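Local coordinates for protein kallistatin (Homo sapiens, PDB 6F4V) that inhibits the serine protease tissue kallikrein as a serpin, forming a stable equimolar complex with it on cleavage at its reactive site, at residues A[167-179]-A[221-233]. Sequence-based numbering, arbitrary orientation.
Sequences IYFKALWEKPFIS and RMDYKGDATVFFI. With NA (sodium ion), chain J.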
loop_
_atom_site.group_PDB
_atom_site.type_symbol
_atom_site.label_atom_id
_atom_site.label_comp_id
_atom_site.label_asym_id
_atom_site.label_seq_id
_atom_site.Cartn_x
_atom_site.Cartn_y
_atom_site.Cartn_z
ATOM N N ILE A 167 2.034 8.093 0.360
ATOM C CA ILE A 167 0.744 8.161 -0.264
ATOM C C ILE A 167 -0.231 8.566 0.825
ATOM O O ILE A 167 -0.164 8.090 1.950
ATOM C CB ILE A 167 0.347 6.825 -0.953
ATOM C CG1 ILE A 167 -1.067 6.904 -1.547
ATOM C CG2 ILE A 167 0.467 5.634 -0.001
ATOM C CD1 ILE A 167 -1.421 5.771 -2.499
ATOM N N TYR A 168 -1.113 9.484 0.457
ATOM C CA TYR A 168 -2.188 9.946 1.297
ATOM C C TYR A 168 -3.474 9.863 0.482
ATOM O O TYR A 168 -3.514 10.344 -0.657
ATOM C CB TYR A 168 -1.956 11.366 1.782
ATOM C CG TYR A 168 -3.080 11.780 2.708
ATOM C CD1 TYR A 168 -3.124 11.331 4.019
ATOM C CD2 TYR A 168 -4.148 12.548 2.247
ATOM C CE1 TYR A 168 -4.181 11.664 4.863
ATOM C CE2 TYR A 168 -5.218 12.888 3.088
ATOM C CZ TYR A 168 -5.223 12.454 4.393
ATOM O OH TYR A 168 -6.265 12.763 5.258
ATOM N N PHE A 169 -4.499 9.258 1.071
ATOM C CA PHE A 169 -5.757 8.964 0.421
ATOM C C PHE A 169 -6.888 9.309 1.361
ATOM O O PHE A 169 -6.982 8.761 2.455
ATOM C CB PHE A 169 -5.806 7.461 0.103
ATOM C CG PHE A 169 -7.102 6.984 -0.480
ATOM C CD1 PHE A 169 -7.329 7.077 -1.830
ATOM C CD2 PHE A 169 -8.066 6.399 0.307
ATOM C CE1 PHE A 169 -8.506 6.610 -2.399
ATOM C CE2 PHE A 169 -9.255 5.907 -0.255
ATOM C CZ PHE A 169 -9.462 6.018 -1.613
ATOM N N LYS A 170 -7.785 10.185 0.921
ATOM C CA LYS A 170 -8.973 10.491 1.718
ATOM C C LYS A 170 -10.119 10.645 0.747
ATOM O O LYS A 170 -10.049 11.453 -0.203
ATOM C CB LYS A 170 -8.766 11.770 2.565
ATOM C CG LYS A 170 -9.964 12.045 3.495
ATOM C CD LYS A 170 -9.666 13.067 4.607
ATOM C CE LYS A 170 -9.297 14.445 4.137
ATOM N NZ LYS A 170 -8.889 15.308 5.317
ATOM N N ALA A 171 -11.152 9.854 0.959
ATOM C CA ALA A 171 -12.213 9.726 -0.018
ATOM C C ALA A 171 -13.542 9.516 0.646
ATOM O O ALA A 171 -13.692 8.687 1.524
ATOM C CB ALA A 171 -11.923 8.542 -0.945
ATOM N N LEU A 172 -14.536 10.237 0.163
ATOM C CA LEU A 172 -15.904 10.079 0.624
ATOM C C LEU A 172 -16.594 8.857 -0.007
ATOM O O LEU A 172 -16.413 8.588 -1.204
ATOM C CB LEU A 172 -16.717 11.312 0.232
ATOM C CG LEU A 172 -16.354 12.634 0.893
ATOM C CD1 LEU A 172 -17.034 13.759 0.113
ATOM C CD2 LEU A 172 -16.749 12.652 2.358
ATOM N N TRP A 173 -17.437 8.175 0.765
ATOM C CA TRP A 173 -18.298 7.125 0.210
ATOM C C TRP A 173 -19.282 7.720 -0.790
ATOM O O TRP A 173 -19.843 8.778 -0.516
ATOM C CB TRP A 173 -19.151 6.474 1.304
ATOM C CG TRP A 173 -18.434 5.824 2.401
ATOM C CD1 TRP A 173 -18.550 6.095 3.710
ATOM C CD2 TRP A 173 -17.503 4.743 2.288
ATOM N NE1 TRP A 173 -17.764 5.245 4.446
ATOM C CE2 TRP A 173 -17.088 4.418 3.590
ATOM C CE3 TRP A 173 -16.995 4.001 1.206
ATOM C CZ2 TRP A 173 -16.167 3.378 3.848
ATOM C CZ3 TRP A 173 -16.081 2.969 1.471
ATOM C CH2 TRP A 173 -15.679 2.685 2.770
ATOM N N GLU A 174 -19.546 7.057 -1.918
ATOM C CA GLU A 174 -20.748 7.413 -2.686
ATOM C C GLU A 174 -22.017 7.203 -1.839
ATOM O O GLU A 174 -22.972 7.966 -1.972
ATOM C CB GLU A 174 -20.897 6.599 -3.972
ATOM C CG GLU A 174 -19.940 7.021 -5.069
ATOM C CD GLU A 174 -20.363 8.266 -5.828
ATOM O OE1 GLU A 174 -19.714 8.577 -6.852
ATOM O OE2 GLU A 174 -21.324 8.944 -5.407
ATOM N N LYS A 175 -22.012 6.159 -1.006
ATOM C CA LYS A 175 -23.172 5.769 -0.192
ATOM C C LYS A 175 -22.781 5.758 1.310
ATOM O O LYS A 175 -22.456 4.701 1.882
ATOM C CB LYS A 175 -23.662 4.393 -0.638
ATOM C CG LYS A 175 -24.235 4.350 -2.057
ATOM C CD LYS A 175 -24.212 2.938 -2.618
ATOM C CE LYS A 175 -24.491 2.912 -4.121
ATOM N NZ LYS A 175 -25.945 2.958 -4.364
ATOM N N PRO A 176 -22.778 6.938 1.928
ATOM C CA PRO A 176 -22.330 7.023 3.309
ATOM C C PRO A 176 -23.332 6.494 4.322
ATOM O O PRO A 176 -24.508 6.235 3.987
ATOM C CB PRO A 176 -22.124 8.526 3.525
ATOM C CG PRO A 176 -23.062 9.193 2.575
ATOM C CD PRO A 176 -23.167 8.258 1.386
ATOM N N PHE A 177 -22.842 6.335 5.546
ATOM C CA PHE A 177 -23.621 5.860 6.671
ATOM C C PHE A 177 -24.085 7.090 7.469
ATOM O O PHE A 177 -23.458 8.158 7.415
ATOM C CB PHE A 177 -22.784 4.966 7.586
ATOM C CG PHE A 177 -22.212 3.749 6.908
ATOM C CD1 PHE A 177 -21.062 3.839 6.114
ATOM C CD2 PHE A 177 -22.797 2.502 7.082
ATOM C CE1 PHE A 177 -20.540 2.710 5.496
ATOM C CE2 PHE A 177 -22.276 1.380 6.461
ATOM C CZ PHE A 177 -21.145 1.485 5.675
ATOM N N ILE A 178 -25.187 6.922 8.190
ATOM C CA ILE A 178 -25.739 7.976 9.071
ATOM C C ILE A 178 -25.191 7.675 10.456
ATOM O O ILE A 178 -25.437 6.607 11.026
ATOM C CB ILE A 178 -27.292 7.999 8.980
ATOM C CG1 ILE A 178 -27.735 8.400 7.557
ATOM C CG2 ILE A 178 -27.913 8.976 9.977
ATOM C CD1 ILE A 178 -29.083 7.835 7.143
ATOM N N SER A 179 -24.399 8.594 10.988
ATOM C CA SER A 179 -23.638 8.333 12.203
ATOM C C SER A 179 -24.497 8.128 13.458
ATOM O O SER A 179 -24.085 7.411 14.357
ATOM C CB SER A 179 -22.591 9.418 12.435
ATOM O OG SER A 179 -23.197 10.625 12.837
ATOM N N ARG A 221 -18.330 -4.386 -2.998
ATOM C CA ARG A 221 -17.508 -3.312 -3.521
ATOM C C ARG A 221 -18.242 -2.003 -3.238
ATOM O O ARG A 221 -19.427 -1.871 -3.611
ATOM C CB ARG A 221 -17.287 -3.464 -5.017
ATOM C CG ARG A 221 -16.192 -2.591 -5.612
ATOM C CD ARG A 221 -16.329 -2.545 -7.151
ATOM N NE ARG A 221 -17.357 -1.625 -7.589
ATOM C CZ ARG A 221 -18.465 -1.852 -8.329
ATOM N NH1 ARG A 221 -18.792 -3.019 -8.814
ATOM N NH2 ARG A 221 -19.279 -0.825 -8.590
ATOM N N MET A 222 -17.576 -1.088 -2.533
ATOM C CA MET A 222 -18.126 0.235 -2.266
ATOM C C MET A 222 -17.354 1.278 -3.051
ATOM O O MET A 222 -16.111 1.287 -3.087
ATOM C CB MET A 222 -18.099 0.566 -0.777
ATOM C CG MET A 222 -19.082 -0.244 0.022
ATOM S SD MET A 222 -19.038 0.162 1.777
ATOM C CE MET A 222 -19.850 1.753 1.736
ATOM N N ASP A 223 -18.098 2.152 -3.704
ATOM C CA ASP A 223 -17.486 3.189 -4.509
ATOM C C ASP A 223 -17.226 4.396 -3.641
ATOM O O ASP A 223 -18.007 4.705 -2.734
ATOM C CB ASP A 223 -18.382 3.550 -5.709
ATOM C CG ASP A 223 -18.425 2.416 -6.760
ATOM O OD1 ASP A 223 -17.367 1.831 -7.062
ATOM O OD2 ASP A 223 -19.506 1.999 -7.184
ATOM N N TYR A 224 -16.132 5.075 -3.946
ATOM C CA TYR A 224 -15.850 6.402 -3.429
ATOM C C TYR A 224 -16.269 7.454 -4.449
ATOM O O TYR A 224 -16.439 7.159 -5.639
ATOM C CB TYR A 224 -14.379 6.558 -3.143
ATOM C CG TYR A 224 -13.837 5.633 -2.076
ATOM C CD1 TYR A 224 -14.198 5.799 -0.735
ATOM C CD2 TYR A 224 -13.005 4.572 -2.402
ATOM C CE1 TYR A 224 -13.705 4.978 0.248
ATOM C CE2 TYR A 224 -12.523 3.713 -1.421
ATOM C CZ TYR A 224 -12.839 3.932 -0.105
ATOM O OH TYR A 224 -12.365 3.084 0.870
ATOM N N LYS A 225 -16.438 8.688 -3.992
ATOM C CA LYS A 225 -16.602 9.825 -4.897
ATOM C C LYS A 225 -15.236 10.122 -5.485
ATOM O O LYS A 225 -14.325 10.521 -4.752
ATOM C CB LYS A 225 -17.176 11.023 -4.148
ATOM C CG LYS A 225 -18.595 10.738 -3.711
ATOM C CD LYS A 225 -19.249 11.928 -3.029
ATOM C CE LYS A 225 -20.595 11.526 -2.467
ATOM N NZ LYS A 225 -21.266 12.697 -1.843
ATOM N N GLY A 226 -15.091 9.918 -6.782
ATOM C CA GLY A 226 -13.792 9.930 -7.472
ATOM C C GLY A 226 -13.405 8.558 -7.984
ATOM O O GLY A 226 -14.188 7.634 -7.937
ATOM N N ASP A 227 -12.190 8.424 -8.475
ATOM C CA ASP A 227 -11.820 7.252 -9.248
ATOM C C ASP A 227 -11.191 6.205 -8.330
ATOM O O ASP A 227 -10.007 5.852 -8.501
ATOM C CB ASP A 227 -10.871 7.643 -10.366
ATOM C CG ASP A 227 -11.530 8.569 -11.390
ATOM O OD1 ASP A 227 -12.753 8.474 -11.574
ATOM O OD2 ASP A 227 -10.805 9.358 -12.028
ATOM N N ALA A 228 -11.957 5.744 -7.356
ATOM C CA ALA A 228 -11.484 4.695 -6.453
ATOM C C ALA A 228 -12.626 3.866 -5.962
ATOM O O ALA A 228 -13.751 4.336 -5.854
ATOM C CB ALA A 228 -10.688 5.273 -5.289
ATOM N N THR A 229 -12.319 2.629 -5.599
ATOM C CA THR A 229 -13.274 1.704 -5.019
ATOM C C THR A 229 -12.581 0.939 -3.903
ATOM O O THR A 229 -11.350 0.923 -3.827
ATOM C CB THR A 229 -13.739 0.648 -6.042
ATOM O OG1 THR A 229 -12.586 0.027 -6.659
ATOM C CG2 THR A 229 -14.574 1.274 -7.098
ATOM N N VAL A 230 -13.365 0.288 -3.075
ATOM C CA VAL A 230 -12.827 -0.645 -2.086
ATOM C C VAL A 230 -13.622 -1.933 -2.155
ATOM O O VAL A 230 -14.854 -1.913 -2.190
ATOM C CB VAL A 230 -12.807 -0.043 -0.647
ATOM C CG1 VAL A 230 -14.185 0.381 -0.159
ATOM C CG2 VAL A 230 -12.183 -1.004 0.365
ATOM N N PHE A 231 -12.900 -3.059 -2.121
ATOM C CA PHE A 231 -13.481 -4.355 -1.912
ATOM C C PHE A 231 -13.297 -4.763 -0.457
ATOM O O PHE A 231 -12.158 -4.794 0.057
ATOM C CB PHE A 231 -12.816 -5.393 -2.817
ATOM C CG PHE A 231 -12.937 -5.097 -4.275
ATOM C CD1 PHE A 231 -12.107 -4.178 -4.876
ATOM C CD2 PHE A 231 -13.895 -5.744 -5.042
ATOM C CE1 PHE A 231 -12.212 -3.891 -6.221
ATOM C CE2 PHE A 231 -13.997 -5.483 -6.409
ATOM C CZ PHE A 231 -13.175 -4.535 -6.986
ATOM N N PHE A 232 -14.421 -5.092 0.189
ATOM C CA PHE A 232 -14.448 -5.705 1.475
ATOM C C PHE A 232 -14.853 -7.171 1.252
ATOM O O PHE A 232 -15.968 -7.459 0.801
ATOM C CB PHE A 232 -15.444 -5.010 2.414
ATOM C CG PHE A 232 -15.052 -3.605 2.831
ATOM C CD1 PHE A 232 -13.951 -3.376 3.633
ATOM C CD2 PHE A 232 -15.796 -2.507 2.429
ATOM C CE1 PHE A 232 -13.624 -2.089 4.054
ATOM C CE2 PHE A 232 -15.469 -1.228 2.831
ATOM C CZ PHE A 232 -14.375 -1.018 3.626
ATOM N N ILE A 233 -13.929 -8.075 1.564
ATOM C CA ILE A 233 -14.083 -9.494 1.333
ATOM C C ILE A 233 -14.253 -10.151 2.677
ATOM O O ILE A 233 -13.424 -10.006 3.571
ATOM C CB ILE A 233 -12.892 -10.075 0.578
ATOM C CG1 ILE A 233 -12.778 -9.370 -0.774
ATOM C CG2 ILE A 233 -13.068 -11.569 0.378
ATOM C CD1 ILE A 233 -11.363 -9.020 -1.142
HETATM NA NA NA J . -16.435 6.864 -7.831
HETATM O O HOH W 1 -17.379 9.087 -8.335
HETATM O O HOH W 2 -18.676 6.361 -8.014
HETATM O O HOH W 3 -20.288 3.927 -1.444
HETATM O O HOH W 4 -15.680 4.640 -7.858
#
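W173 and Y224 run alongside each other, their planes only 12° apart but displaced so that little of one ring covers the other; the rims meet closely, W173 CZ3 to Y224 CE1 being 3.3 Å. Onto a face of the tyrosine comes F169, edge first, in a T-shaped pair with centroids 5.3 Å apart and planes at 78°, while the methyl of A171 touches the same ring obliquely at CD1. The indole in turn carries M222 over one face: a bend at chi3 (74°) brings CE to 3.9 Å from the centroid of the six-membered ring, a CH-pi contact, and SD lies 4.4 Å from that centroid as a Met-aromatic one. F177 CE1 lies over the same face. V230 CG1 meets the indole edge in plane.

The cluster lies in the breach region of the serpin fold, where strand 159-172 (s3A of beta-sheet A) ends against the s2B-s3B hairpin of strands 217-223 and 228-235, the latter continued by an antiparallel strand of another chain. Strand 328-340, paired beside 159-172, is consistent with a reactive-centre loop inserted as s4A. W173 NE1 is bonded to D325 O, just before that strand, and Y224 OH is hydrogen-bonded to T329 OG1, near its start.

A single beta bridge, W173 with Y224, aligns the backbones: K225 N donates to L172 O at 2.8 Å, and E174 N to D223 O at 2.9 Å. Beside it, Y224 O and G226 O bind a sodium ion together with three waters. E174, bent at its second torsion, approaches this site without coordinating the metal: its OE1 accepts from two of those waters, one of which also accepts from G226 N.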